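Local structure of putative lipoprotein (3QNK) at residues B[152-157]-B[195-200]; B[181-186]-B[238-243]; B[187-192]-B[392-397]; B[388-393]-B[444-449]. The protein probably binds glycans at the outer membrane surface for uptake, as SusD-family lipoproteins do. All coordinates share one frame; numbering follows the deposited sequence.

Overall arrangement
Helix 181-194 ties the first three contacts together: contact 2 uses its N-terminal half, contact 3 its C-terminal half, and segment 195-200 of contact 1 follows its end, where Arg197 N lies 2.8 Å from Glu192 O. Contacts 2 and 3, with centres 11 Å apart, meet where Ala186 and Ile239 pack on Ile394. Contact 4 shares Ala392 and Glu393 with contact 3, their centres 10 Å apart, and joins contact 2 through neighbouring strands 238-244 and 389-390. Contacts 2, 3 and 4 are buried, whereas contact 1 lies at the surface, its centre 20 Å from that of contact 4; an acetate ion, probably from crystallisation, lies about 4 Å from the Tyr153 side chain.

Contact 1 of 4, residues B[152-157]-B[195-200]; sequences CYDFIL and DKRYED
At the Schellman motif that ends helix 181-194, with Lys196 as its positive-phi C-prime residue, Arg197 and Asp195 face Asp154, Tyr153 and Leu157 of helix 149-166. The Arg197 side chain runs extended from CG to NE and ends between two carboxylates. Its NH2 and NH1 both donate end-on to Asp154 OD1 in a salt bridge, NH2 at 2.7 Å, with the carboxylate plane turned 81° from the guanidinium. Side-on, NE and NH2 both bond Asp195 OD2, the NE to OD2 distance being 2.7 Å. Asp195 CB rests over one face of the Tyr153 ring in a CH-pi contact, 3.8 Å from CB to the ring centroid, and its carboxylate stacks almost parallel to the ring. Leu157 CD1 sits over a face of the guanidinium, 3.5 Å from Arg197 NH1. Lys150 adds a second cation at Asp195 OD2. Arg197 thus bridges two like charges, and its cation probably offsets the repulsion between OD1 of Asp154 and OD2 of Asp195, 5.5 Å apart.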
loop_
_atom_site.group_PDB
_atom_site.type_symbol
_atom_site.label_atom_id
_atom_site.label_comp_id
_atom_site.label_asym_id
_atom_site.label_seq_id
_atom_site.Cartn_x
_atom_site.Cartn_y
_atom_site.Cartn_z
ATOM N N CYS B 152 8.103 8.756 -22.568
ATOM C CA CYS B 152 6.966 8.469 -21.708
ATOM C C CYS B 152 5.728 9.228 -22.213
ATOM O O CYS B 152 4.671 8.608 -22.366
ATOM C CB CYS B 152 7.304 8.807 -20.260
ATOM S SG CYS B 152 8.625 7.772 -19.553
ATOM N N TYR B 153 5.888 10.525 -22.591
ATOM C CA TYR B 153 4.779 11.294 -23.155
ATOM C C TYR B 153 4.338 10.683 -24.494
ATOM O O TYR B 153 3.139 10.610 -24.754
ATOM C CB TYR B 153 5.128 12.780 -23.296
ATOM C CG TYR B 153 4.918 13.555 -22.016
ATOM C CD1 TYR B 153 3.643 13.773 -21.509
ATOM C CD2 TYR B 153 5.994 14.070 -21.310
ATOM C CE1 TYR B 153 3.448 14.483 -20.322
ATOM C CE2 TYR B 153 5.811 14.793 -20.134
ATOM C CZ TYR B 153 4.540 14.995 -19.639
ATOM O OH TYR B 153 4.401 15.665 -18.448
ATOM N N ASP B 154 5.301 10.152 -25.291
ATOM C CA ASP B 154 5.024 9.449 -26.553
ATOM C C ASP B 154 4.202 8.183 -26.290
ATOM O O ASP B 154 3.219 7.953 -26.988
ATOM C CB ASP B 154 6.317 9.081 -27.295
ATOM C CG ASP B 154 7.070 10.217 -27.941
ATOM O OD1 ASP B 154 6.487 11.315 -28.089
ATOM O OD2 ASP B 154 8.215 9.990 -28.381
ATOM N N PHE B 155 4.583 7.389 -25.263
ATOM C CA PHE B 155 3.875 6.162 -24.866
ATOM C C PHE B 155 2.426 6.478 -24.498
ATOM O O PHE B 155 1.528 5.874 -25.073
ATOM C CB PHE B 155 4.601 5.460 -23.691
ATOM C CG PHE B 155 4.108 4.079 -23.354
ATOM C CD1 PHE B 155 2.980 3.897 -22.558
ATOM C CD2 PHE B 155 4.796 2.956 -23.781
ATOM C CE1 PHE B 155 2.522 2.620 -22.247
ATOM C CE2 PHE B 155 4.357 1.681 -23.438
ATOM C CZ PHE B 155 3.213 1.523 -22.685
ATOM N N ILE B 156 2.204 7.453 -23.588
ATOM C CA ILE B 156 0.878 7.898 -23.131
ATOM C C ILE B 156 0.031 8.319 -24.326
ATOM O O ILE B 156 -1.105 7.860 -24.476
ATOM C CB ILE B 156 0.967 9.038 -22.067
ATOM C CG1 ILE B 156 1.682 8.562 -20.775
ATOM C CG2 ILE B 156 -0.420 9.591 -21.738
ATOM C CD1 ILE B 156 2.260 9.693 -19.956
ATOM N N LEU B 157 0.601 9.160 -25.190
ATOM C CA LEU B 157 -0.115 9.693 -26.351
ATOM C C LEU B 157 -0.409 8.634 -27.399
ATOM O O LEU B 157 -1.432 8.740 -28.068
ATOM C CB LEU B 157 0.651 10.882 -26.947
ATOM C CG LEU B 157 0.681 12.144 -26.047
ATOM C CD1 LEU B 157 1.680 13.166 -26.532
ATOM C CD2 LEU B 157 -0.700 12.729 -25.886
ATOM N N ASP B 195 3.495 18.550 -22.169
ATOM C CA ASP B 195 4.742 18.354 -22.916
ATOM C C ASP B 195 4.989 19.438 -24.002
ATOM O O ASP B 195 5.848 19.259 -24.897
ATOM C CB ASP B 195 4.790 16.950 -23.553
ATOM C CG ASP B 195 6.196 16.534 -23.947
ATOM O OD1 ASP B 195 7.167 16.999 -23.285
ATOM O OD2 ASP B 195 6.334 15.781 -24.940
ATOM N N LYS B 196 4.256 20.566 -23.915
ATOM C CA LYS B 196 4.404 21.724 -24.798
ATOM C C LYS B 196 4.270 21.378 -26.313
ATOM O O LYS B 196 4.872 22.055 -27.162
ATOM C CB LYS B 196 5.735 22.484 -24.527
ATOM C CG LYS B 196 5.916 22.933 -23.084
ATOM C CD LYS B 196 7.015 23.940 -22.990
ATOM C CE LYS B 196 7.111 24.650 -21.662
ATOM N NZ LYS B 196 8.322 25.527 -21.610
ATOM N N ARG B 197 3.404 20.396 -26.647
ATOM C CA ARG B 197 3.074 20.001 -28.017
ATOM C C ARG B 197 1.847 20.792 -28.447
ATOM O O ARG B 197 0.772 20.232 -28.652
ATOM C CB ARG B 197 2.820 18.472 -28.093
ATOM C CG ARG B 197 3.945 17.640 -27.527
ATOM C CD ARG B 197 3.716 16.168 -27.740
ATOM N NE ARG B 197 4.736 15.392 -27.040
ATOM C CZ ARG B 197 5.136 14.173 -27.383
ATOM N NH1 ARG B 197 4.604 13.560 -28.436
ATOM N NH2 ARG B 197 6.081 13.563 -26.686
ATOM N N TYR B 198 2.009 22.109 -28.552
ATOM C CA TYR B 198 0.932 23.079 -28.792
ATOM C C TYR B 198 0.154 22.877 -30.100
ATOM O O TYR B 198 -1.093 22.903 -30.057
ATOM C CB TYR B 198 1.461 24.522 -28.698
ATOM C CG TYR B 198 2.186 24.824 -27.405
ATOM C CD1 TYR B 198 1.574 24.608 -26.169
ATOM C CD2 TYR B 198 3.484 25.330 -27.410
ATOM C CE1 TYR B 198 2.240 24.870 -24.975
ATOM C CE2 TYR B 198 4.155 25.618 -26.217
ATOM C CZ TYR B 198 3.522 25.397 -25.002
ATOM O OH TYR B 198 4.147 25.670 -23.806
ATOM N N GLU B 199 0.856 22.636 -31.236
ATOM C CA GLU B 199 0.159 22.400 -32.519
ATOM C C GLU B 199 -0.796 21.197 -32.378
ATOM O O GLU B 199 -1.918 21.245 -32.895
ATOM C CB GLU B 199 1.137 22.222 -33.686
ATOM N N ASP B 200 -0.390 20.182 -31.575
ATOM C CA ASP B 200 -1.185 18.981 -31.306
ATOM C C ASP B 200 -2.377 19.260 -30.393
ATOM O O ASP B 200 -3.455 18.735 -30.672
ATOM C CB ASP B 200 -0.323 17.863 -30.709
ATOM C CG ASP B 200 0.728 17.313 -31.653
ATOM O OD1 ASP B 200 0.348 16.759 -32.728
ATOM O OD2 ASP B 200 1.927 17.446 -31.336
#

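Contact 2 of 4, residues B[181-186]-B[238-243]; sequences KGAAYA and IIFDVQ
The methyl CG2 of Ile239 lies against helix backbone rather than against side chains alone: it is 3.4 Å from Ala183 CA and 3.7 Å from the carbonyl carbon of Gly182. Gly182 has no side chain between that methyl and the helix, and the small Ala183 and Ala186 complete the surface it meets, with CG2 of Ile239 3.8 Å from Ala186 CB. The rotamer explains the approach: CG1 of Ile239 stands anti to the carbonyl carbon (chi1 -68°), which leaves CG2 anti to the backbone N. The CD1 methyl of Ile239 also meets Ala186 CB, at 4.0 Å. Beside this methyl pair, Ala183 CB touches Phe240 CB at 4.0 Å, but the Phe240 ring leads away from the helix and meets Phe113 edge-to-face. Consecutive residues Ile239 and Phe240 both point their CB atoms at the helix because they form a classic beta bulge opposite Leu389, whose backbone bonds to both. The bulge sits where strand 238-244 turns a corner, so the contact joins the N-terminal turns of helix 181-194 to the middle strand of a small antiparallel sheet. Across these two segments the contact is wholly apolar, so the fit depends on the shape of small residues and on excluding water, while Ile239 N and Phe240 O bond to Leu389 in the sheet.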
loop_
_atom_site.group_PDB
_atom_site.type_symbol
_atom_site.label_atom_id
_atom_site.label_comp_id
_atom_site.label_asym_id
_atom_site.label_seq_id
_atom_site.Cartn_x
_atom_site.Cartn_y
_atom_site.Cartn_z
ATOM N N LYS B 181 -14.773 8.678 -26.581
ATOM C CA LYS B 181 -13.851 9.203 -27.582
ATOM C C LYS B 181 -13.405 10.606 -27.107
ATOM O O LYS B 181 -12.211 10.912 -27.097
ATOM C CB LYS B 181 -14.575 9.235 -28.934
ATOM C CG LYS B 181 -13.743 9.459 -30.182
ATOM C CD LYS B 181 -14.688 9.526 -31.391
ATOM C CE LYS B 181 -14.133 8.883 -32.642
ATOM N NZ LYS B 181 -13.916 7.404 -32.514
ATOM N N GLY B 182 -14.367 11.374 -26.595
ATOM C CA GLY B 182 -14.167 12.702 -26.035
ATOM C C GLY B 182 -13.237 12.711 -24.852
ATOM O O GLY B 182 -12.338 13.555 -24.789
ATOM N N ALA B 183 -13.413 11.758 -23.911
ATOM C CA ALA B 183 -12.533 11.658 -22.746
ATOM C C ALA B 183 -11.087 11.435 -23.192
ATOM O O ALA B 183 -10.184 12.099 -22.683
ATOM C CB ALA B 183 -13.001 10.539 -21.828
ATOM N N ALA B 184 -10.877 10.560 -24.195
ATOM C CA ALA B 184 -9.544 10.260 -24.724
ATOM C C ALA B 184 -8.922 11.504 -25.370
ATOM O O ALA B 184 -7.775 11.822 -25.064
ATOM C CB ALA B 184 -9.613 9.119 -25.715
ATOM N N TYR B 185 -9.687 12.242 -26.204
ATOM C CA TYR B 185 -9.192 13.459 -26.845
ATOM C C TYR B 185 -8.914 14.537 -25.809
ATOM O O TYR B 185 -7.878 15.213 -25.894
ATOM C CB TYR B 185 -10.175 13.972 -27.905
ATOM C CG TYR B 185 -9.977 13.373 -29.283
ATOM C CD1 TYR B 185 -8.826 13.637 -30.024
ATOM C CD2 TYR B 185 -10.986 12.618 -29.891
ATOM C CE1 TYR B 185 -8.643 13.090 -31.294
ATOM C CE2 TYR B 185 -10.832 12.101 -31.180
ATOM C CZ TYR B 185 -9.659 12.340 -31.879
ATOM O OH TYR B 185 -9.498 11.821 -33.146
ATOM N N ALA B 186 -9.817 14.684 -24.818
ATOM C CA ALA B 186 -9.658 15.649 -23.734
ATOM C C ALA B 186 -8.388 15.338 -22.910
ATOM O O ALA B 186 -7.614 16.261 -22.659
ATOM C CB ALA B 186 -10.888 15.663 -22.848
ATOM N N ILE B 238 -19.468 17.628 -18.280
ATOM C CA ILE B 238 -18.683 16.496 -17.808
ATOM C C ILE B 238 -18.173 15.679 -19.005
ATOM O O ILE B 238 -18.961 15.283 -19.850
ATOM C CB ILE B 238 -19.499 15.625 -16.809
ATOM C CG1 ILE B 238 -19.875 16.422 -15.539
ATOM C CG2 ILE B 238 -18.715 14.374 -16.436
ATOM C CD1 ILE B 238 -20.997 15.818 -14.706
ATOM N N ILE B 239 -16.857 15.457 -19.084
ATOM C CA ILE B 239 -16.250 14.633 -20.134
ATOM C C ILE B 239 -15.896 13.275 -19.501
ATOM O O ILE B 239 -16.228 12.248 -20.068
ATOM C CB ILE B 239 -15.054 15.324 -20.834
ATOM C CG1 ILE B 239 -15.541 16.524 -21.669
ATOM C CG2 ILE B 239 -14.304 14.347 -21.710
ATOM C CD1 ILE B 239 -14.439 17.429 -22.289
ATOM N N PHE B 240 -15.265 13.275 -18.316
ATOM C CA PHE B 240 -14.907 12.075 -17.561
ATOM C C PHE B 240 -14.941 12.363 -16.073
ATOM O O PHE B 240 -14.345 13.340 -15.617
ATOM C CB PHE B 240 -13.519 11.498 -17.971
ATOM C CG PHE B 240 -13.268 10.110 -17.412
ATOM C CD1 PHE B 240 -13.884 8.989 -17.969
ATOM C CD2 PHE B 240 -12.453 9.929 -16.310
ATOM C CE1 PHE B 240 -13.687 7.718 -17.423
ATOM C CE2 PHE B 240 -12.241 8.652 -15.776
ATOM C CZ PHE B 240 -12.854 7.556 -16.341
ATOM N N ASP B 241 -15.638 11.504 -15.318
ATOM C CA ASP B 241 -15.740 11.631 -13.863
ATOM C C ASP B 241 -15.776 10.269 -13.155
ATOM O O ASP B 241 -15.883 9.219 -13.797
ATOM C CB ASP B 241 -16.976 12.464 -13.456
ATOM C CG ASP B 241 -18.353 11.896 -13.818
ATOM O OD1 ASP B 241 -18.416 10.773 -14.403
ATOM O OD2 ASP B 241 -19.364 12.574 -13.533
ATOM N N VAL B 242 -15.676 10.318 -11.822
ATOM C CA VAL B 242 -15.773 9.202 -10.894
ATOM C C VAL B 242 -16.606 9.671 -9.698
ATOM O O VAL B 242 -16.417 10.791 -9.218
ATOM C CB VAL B 242 -14.415 8.568 -10.457
ATOM C CG1 VAL B 242 -13.814 7.729 -11.568
ATOM C CG2 VAL B 242 -13.428 9.600 -9.987
ATOM N N GLN B 243 -17.556 8.848 -9.258
ATOM C CA GLN B 243 -18.352 9.151 -8.069
ATOM C C GLN B 243 -17.597 8.489 -6.938
ATOM O O GLN B 243 -17.619 7.267 -6.805
ATOM C CB GLN B 243 -19.827 8.707 -8.194
ATOM C CG GLN B 243 -20.620 9.496 -9.242
ATOM C CD GLN B 243 -20.242 9.146 -10.674
ATOM O OE1 GLN B 243 -20.194 7.974 -11.069
ATOM N NE2 GLN B 243 -19.927 10.152 -11.478
#

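Contact 3 of 4, residues B[187-192]-B[392-397]; sequences LKSRVE and AEIYLN
Arg190 and Glu393 form a two-pronged salt bridge between neighbouring helices. The guanidinium presents its side, NE meeting Glu393 OE2 at 2.9 Å and NH2 meeting OE1 at 2.9 Å, and each oxygen is approached on its syn lone pair. The two flat groups are nearly coplanar, 28° apart, although the side chains cross at about a right angle. Arg190 is bent at chi3 (-72°), which turns NE toward the carboxylate. Asn397 ND2 joins from the same helix as Glu393: it donates to OE2 of Glu393 at 3.3 Å and, in its amide plane, to Ser189 OG at 3.1 Å. Glu393 OE2 therefore takes two donors, while Ser189 OG is also bonded to Ala186 O and Asn397 OD1 to Arg443. Packing across the pair is slight: the Ile394 CD1 methyl lies 4.1 Å from Ser189 OG. The short axes of 187-192 and 392-397 come within 10.1 Å and cross at 35°, roughly parallel. Arg190 NH2 makes a weak bond to Ile388 O beside strand 389-390. Around this pair, helix 149-166 packs on Val191, helix 198-209 on Glu192 and Ile394, and helix 408-420 on Ala392 and Leu396, consistent with the TPR-like alpha superhelix of the family.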
loop_
_atom_site.group_PDB
_atom_site.type_symbol
_atom_site.label_atom_id
_atom_site.label_comp_id
_atom_site.label_asym_id
_atom_site.label_seq_id
_atom_site.Cartn_x
_atom_site.Cartn_y
_atom_site.Cartn_z
ATOM N N LEU B 187 -8.125 14.054 -22.572
ATOM C CA LEU B 187 -6.912 13.729 -21.827
ATOM C C LEU B 187 -5.700 13.985 -22.695
ATOM O O LEU B 187 -4.737 14.567 -22.192
ATOM C CB LEU B 187 -6.900 12.289 -21.262
ATOM C CG LEU B 187 -5.770 11.925 -20.234
ATOM C CD1 LEU B 187 -5.746 12.859 -19.050
ATOM C CD2 LEU B 187 -5.891 10.493 -19.746
ATOM N N LYS B 188 -5.781 13.652 -24.002
ATOM C CA LYS B 188 -4.719 13.847 -24.986
ATOM C C LYS B 188 -4.277 15.303 -24.994
ATOM O O LYS B 188 -3.081 15.560 -24.838
ATOM C CB LYS B 188 -5.177 13.396 -26.389
ATOM C CG LYS B 188 -4.070 12.952 -27.339
ATOM C CD LYS B 188 -4.559 12.177 -28.569
ATOM C CE LYS B 188 -3.724 12.478 -29.809
ATOM N NZ LYS B 188 -4.290 13.577 -30.667
ATOM N N SER B 189 -5.242 16.261 -25.077
ATOM C CA SER B 189 -4.945 17.706 -25.108
ATOM C C SER B 189 -4.175 18.160 -23.852
ATOM O O SER B 189 -3.258 18.972 -23.995
ATOM C CB SER B 189 -6.217 18.536 -25.284
ATOM O OG SER B 189 -7.034 18.608 -24.126
ATOM N N ARG B 190 -4.509 17.638 -22.640
ATOM C CA ARG B 190 -3.788 18.008 -21.415
ATOM C C ARG B 190 -2.378 17.438 -21.419
ATOM O O ARG B 190 -1.434 18.189 -21.146
ATOM C CB ARG B 190 -4.526 17.544 -20.169
ATOM C CG ARG B 190 -3.969 18.188 -18.914
ATOM C CD ARG B 190 -4.337 17.378 -17.707
ATOM N NE ARG B 190 -5.760 17.502 -17.409
ATOM C CZ ARG B 190 -6.372 16.911 -16.390
ATOM N NH1 ARG B 190 -5.691 16.128 -15.561
ATOM N NH2 ARG B 190 -7.671 17.092 -16.195
ATOM N N VAL B 191 -2.233 16.106 -21.747
ATOM C CA VAL B 191 -0.939 15.412 -21.852
ATOM C C VAL B 191 -0.024 16.159 -22.880
ATOM O O VAL B 191 1.152 16.415 -22.584
ATOM C CB VAL B 191 -1.126 13.920 -22.202
ATOM C CG1 VAL B 191 0.211 13.223 -22.375
ATOM C CG2 VAL B 191 -1.925 13.216 -21.122
ATOM N N GLU B 192 -0.590 16.573 -24.023
ATOM C CA GLU B 192 0.124 17.325 -25.047
ATOM C C GLU B 192 0.527 18.718 -24.544
ATOM O O GLU B 192 1.614 19.194 -24.866
ATOM C CB GLU B 192 -0.715 17.456 -26.331
ATOM C CG GLU B 192 -0.914 16.157 -27.108
ATOM C CD GLU B 192 -2.034 16.141 -28.145
ATOM O OE1 GLU B 192 -3.034 16.869 -27.957
ATOM O OE2 GLU B 192 -1.926 15.380 -29.136
ATOM N N ALA B 392 -14.722 22.867 -19.914
ATOM C CA ALA B 392 -14.024 24.135 -19.680
ATOM C C ALA B 392 -12.518 24.057 -19.990
ATOM O O ALA B 392 -11.946 25.032 -20.486
ATOM C CB ALA B 392 -14.221 24.579 -18.248
ATOM N N GLU B 393 -11.885 22.890 -19.720
ATOM C CA GLU B 393 -10.463 22.676 -19.940
ATOM C C GLU B 393 -10.086 22.728 -21.412
ATOM O O GLU B 393 -8.989 23.193 -21.734
ATOM C CB GLU B 393 -10.040 21.338 -19.362
ATOM C CG GLU B 393 -8.636 21.383 -18.813
ATOM C CD GLU B 393 -8.111 20.051 -18.330
ATOM O OE1 GLU B 393 -8.754 19.435 -17.440
ATOM O OE2 GLU B 393 -7.043 19.636 -18.839
ATOM N N ILE B 394 -10.973 22.233 -22.309
ATOM C CA ILE B 394 -10.726 22.231 -23.746
ATOM C C ILE B 394 -10.421 23.666 -24.179
ATOM O O ILE B 394 -9.383 23.908 -24.782
ATOM C CB ILE B 394 -11.921 21.598 -24.507
ATOM C CG1 ILE B 394 -12.243 20.180 -23.973
ATOM C CG2 ILE B 394 -11.764 21.622 -26.027
ATOM C CD1 ILE B 394 -11.093 19.170 -23.936
ATOM N N TYR B 395 -11.250 24.620 -23.750
ATOM C CA TYR B 395 -11.102 26.025 -24.084
ATOM C C TYR B 395 -9.785 26.614 -23.582
ATOM O O TYR B 395 -9.101 27.319 -24.337
ATOM C CB TYR B 395 -12.273 26.817 -23.518
ATOM C CG TYR B 395 -13.580 26.498 -24.202
ATOM C CD1 TYR B 395 -13.915 27.091 -25.413
ATOM C CD2 TYR B 395 -14.487 25.604 -23.637
ATOM C CE1 TYR B 395 -15.112 26.799 -26.052
ATOM C CE2 TYR B 395 -15.692 25.302 -24.270
ATOM C CZ TYR B 395 -15.999 25.903 -25.481
ATOM O OH TYR B 395 -17.182 25.657 -26.129
ATOM N N LEU B 396 -9.419 26.306 -22.333
ATOM C CA LEU B 396 -8.220 26.843 -21.694
ATOM C C LEU B 396 -6.932 26.186 -22.215
ATOM O O LEU B 396 -5.951 26.893 -22.403
ATOM C CB LEU B 396 -8.337 26.745 -20.164
ATOM C CG LEU B 396 -9.329 27.751 -19.546
ATOM C CD1 LEU B 396 -9.559 27.496 -18.091
ATOM C CD2 LEU B 396 -8.860 29.162 -19.724
ATOM N N ASN B 397 -6.953 24.875 -22.534
ATOM C CA ASN B 397 -5.820 24.183 -23.155
ATOM C C ASN B 397 -5.591 24.741 -24.554
ATOM O O ASN B 397 -4.454 24.964 -24.952
ATOM C CB ASN B 397 -6.072 22.670 -23.228
ATOM C CG ASN B 397 -6.131 21.970 -21.890
ATOM O OD1 ASN B 397 -5.869 22.549 -20.840
ATOM N ND2 ASN B 397 -6.460 20.693 -21.903
#

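Contact 4 of 4, residues B[388-393]-B[444-449]; sequences ILRYAE and RIEFAF
Arg390 and Glu446 meet through charge and backbone at once. Arg390 NH2 forms a salt bridge with Glu446 OE2, although the modelled separation is very short and its exact value doubtful, while NH1 donates to Glu446 O at 3.3 Å with an angle of 164° at the hydrogen, from above the carbonyl plane. Phe447 CZ lies over one face of the guanidinium, toward its rim, and CE1 is 3.4 Å from Arg390 NH1; the planes are inclined by 44°. The edge of the Phe447 ring faces the start of helix 391-405, CZ lying 3.4 Å from Glu393 N and 3.9 Å from Ala392 CB. Here strand 389-390, an outer strand of the small antiparallel sheet, passes directly into helix 391-405, and Ile388 and Leu389 form a classic bulge against Phe240. The segment meets the end of helix 432-446, where Phe447 first leaves helical geometry; both helices belong to the SusD-family helical region. Glu446 is bent at chi2 (58°), which turns CD, its carboxylate carbon, toward Arg390. Further charges position both groups: Glu450 makes a salt bridge to Arg390 NH1, Arg421 to Glu446 OE2 and Arg318 to Glu446 OE1. Tyr391 bonds through its backbone to Glu237.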
loop_
_atom_site.group_PDB
_atom_site.type_symbol
_atom_site.label_atom_id
_atom_site.label_comp_id
_atom_site.label_asym_id
_atom_site.label_seq_id
_atom_site.Cartn_x
_atom_site.Cartn_y
_atom_site.Cartn_z
ATOM N N ILE B 388 -12.744 14.528 -13.416
ATOM C CA ILE B 388 -11.361 14.478 -13.883
ATOM C C ILE B 388 -11.251 15.326 -15.162
ATOM O O ILE B 388 -10.320 16.094 -15.285
ATOM C CB ILE B 388 -10.875 12.992 -14.045
ATOM C CG1 ILE B 388 -10.919 12.258 -12.669
ATOM C CG2 ILE B 388 -9.462 12.935 -14.611
ATOM C CD1 ILE B 388 -10.976 10.739 -12.696
ATOM N N LEU B 389 -12.222 15.251 -16.063
ATOM C CA LEU B 389 -12.188 16.042 -17.285
ATOM C C LEU B 389 -13.541 16.754 -17.532
ATOM O O LEU B 389 -14.588 16.100 -17.626
ATOM C CB LEU B 389 -11.803 15.170 -18.502
ATOM C CG LEU B 389 -10.456 14.416 -18.487
ATOM C CD1 LEU B 389 -10.451 13.325 -19.582
ATOM C CD2 LEU B 389 -9.300 15.364 -18.716
ATOM N N ARG B 390 -13.486 18.107 -17.602
ATOM C CA ARG B 390 -14.585 19.046 -17.879
ATOM C C ARG B 390 -14.391 19.731 -19.232
ATOM O O ARG B 390 -13.248 20.025 -19.605
ATOM C CB ARG B 390 -14.600 20.146 -16.824
ATOM C CG ARG B 390 -15.366 19.914 -15.544
ATOM C CD ARG B 390 -14.880 20.959 -14.527
ATOM N NE ARG B 390 -15.325 22.282 -14.933
ATOM C CZ ARG B 390 -14.837 23.432 -14.506
ATOM N NH1 ARG B 390 -13.864 23.458 -13.610
ATOM N NH2 ARG B 390 -15.339 24.569 -14.945
ATOM N N TYR B 391 -15.490 20.107 -19.902
ATOM C CA TYR B 391 -15.432 20.819 -21.186
ATOM C C TYR B 391 -14.660 22.172 -21.081
ATOM O O TYR B 391 -13.974 22.539 -22.035
ATOM C CB TYR B 391 -16.845 21.051 -21.738
ATOM C CG TYR B 391 -16.920 21.451 -23.199
ATOM C CD1 TYR B 391 -16.039 20.917 -24.137
ATOM C CD2 TYR B 391 -17.925 22.297 -23.656
ATOM C CE1 TYR B 391 -16.118 21.265 -25.485
ATOM C CE2 TYR B 391 -18.033 22.629 -25.008
ATOM C CZ TYR B 391 -17.129 22.109 -25.921
ATOM O OH TYR B 391 -17.250 22.410 -27.253
ATOM N N ALA B 392 -14.722 22.867 -19.914
ATOM C CA ALA B 392 -14.024 24.135 -19.680
ATOM C C ALA B 392 -12.518 24.057 -19.990
ATOM O O ALA B 392 -11.946 25.032 -20.486
ATOM C CB ALA B 392 -14.221 24.579 -18.248
ATOM N N GLU B 393 -11.885 22.890 -19.720
ATOM C CA GLU B 393 -10.463 22.676 -19.940
ATOM C C GLU B 393 -10.086 22.728 -21.412
ATOM O O GLU B 393 -8.989 23.193 -21.734
ATOM C CB GLU B 393 -10.040 21.338 -19.362
ATOM C CG GLU B 393 -8.636 21.383 -18.813
ATOM C CD GLU B 393 -8.111 20.051 -18.330
ATOM O OE1 GLU B 393 -8.754 19.435 -17.440
ATOM O OE2 GLU B 393 -7.043 19.636 -18.839
ATOM N N ARG B 444 -6.261 29.342 -13.274
ATOM C CA ARG B 444 -6.148 29.192 -11.846
ATOM C C ARG B 444 -7.526 29.278 -11.188
ATOM O O ARG B 444 -7.832 28.451 -10.339
ATOM C CB ARG B 444 -5.179 30.229 -11.259
ATOM C CG ARG B 444 -5.026 30.038 -9.761
ATOM C CD ARG B 444 -4.328 31.177 -9.112
ATOM N NE ARG B 444 -4.053 30.864 -7.716
ATOM C CZ ARG B 444 -3.356 31.640 -6.901
ATOM N NH1 ARG B 444 -2.871 32.796 -7.330
ATOM N NH2 ARG B 444 -3.153 31.277 -5.648
ATOM N N ILE B 445 -8.351 30.254 -11.579
ATOM C CA ILE B 445 -9.672 30.467 -11.014
ATOM C C ILE B 445 -10.635 29.371 -11.473
ATOM O O ILE B 445 -11.423 28.844 -10.670
ATOM C CB ILE B 445 -10.180 31.873 -11.389
ATOM C CG1 ILE B 445 -9.268 32.983 -10.822
ATOM C CG2 ILE B 445 -11.645 32.088 -11.000
ATOM C CD1 ILE B 445 -9.130 33.041 -9.248
ATOM N N GLU B 446 -10.566 29.018 -12.756
ATOM C CA GLU B 446 -11.438 28.006 -13.314
ATOM C C GLU B 446 -11.241 26.661 -12.670
ATOM O O GLU B 446 -12.221 25.964 -12.349
ATOM C CB GLU B 446 -11.225 27.869 -14.833
ATOM C CG GLU B 446 -12.333 27.084 -15.542
ATOM C CD GLU B 446 -13.733 27.654 -15.383
ATOM O OE1 GLU B 446 -13.866 28.854 -15.061
ATOM O OE2 GLU B 446 -14.702 26.883 -15.513
ATOM N N PHE B 447 -9.972 26.278 -12.522
ATOM C CA PHE B 447 -9.646 24.944 -12.048
ATOM C C PHE B 447 -9.158 24.894 -10.597
ATOM O O PHE B 447 -8.571 23.880 -10.209
ATOM C CB PHE B 447 -8.666 24.267 -13.031
ATOM C CG PHE B 447 -9.436 23.901 -14.275
ATOM C CD1 PHE B 447 -10.355 22.852 -14.259
ATOM C CD2 PHE B 447 -9.319 24.659 -15.432
ATOM C CE1 PHE B 447 -11.140 22.574 -15.374
ATOM C CE2 PHE B 447 -10.083 24.357 -16.564
ATOM C CZ PHE B 447 -11.012 23.337 -16.516
ATOM N N ALA B 448 -9.510 25.912 -9.767
ATOM C CA ALA B 448 -9.122 25.903 -8.359
ATOM C C ALA B 448 -9.750 24.681 -7.663
ATOM O O ALA B 448 -10.906 24.368 -7.920
ATOM C CB ALA B 448 -9.551 27.196 -7.683
ATOM N N PHE B 449 -8.972 23.951 -6.857
ATOM C CA PHE B 449 -9.398 22.780 -6.055
ATOM C C PHE B 449 -9.753 21.603 -6.921
ATOM O O PHE B 449 -10.451 20.689 -6.466
ATOM C CB PHE B 449 -10.526 23.110 -5.049
ATOM C CG PHE B 449 -10.136 24.334 -4.271
ATOM C CD1 PHE B 449 -8.995 24.328 -3.463
ATOM C CD2 PHE B 449 -10.804 25.547 -4.466
ATOM C CE1 PHE B 449 -8.566 25.492 -2.819
ATOM C CE2 PHE B 449 -10.358 26.713 -3.847
ATOM C CZ PHE B 449 -9.260 26.673 -3.002
#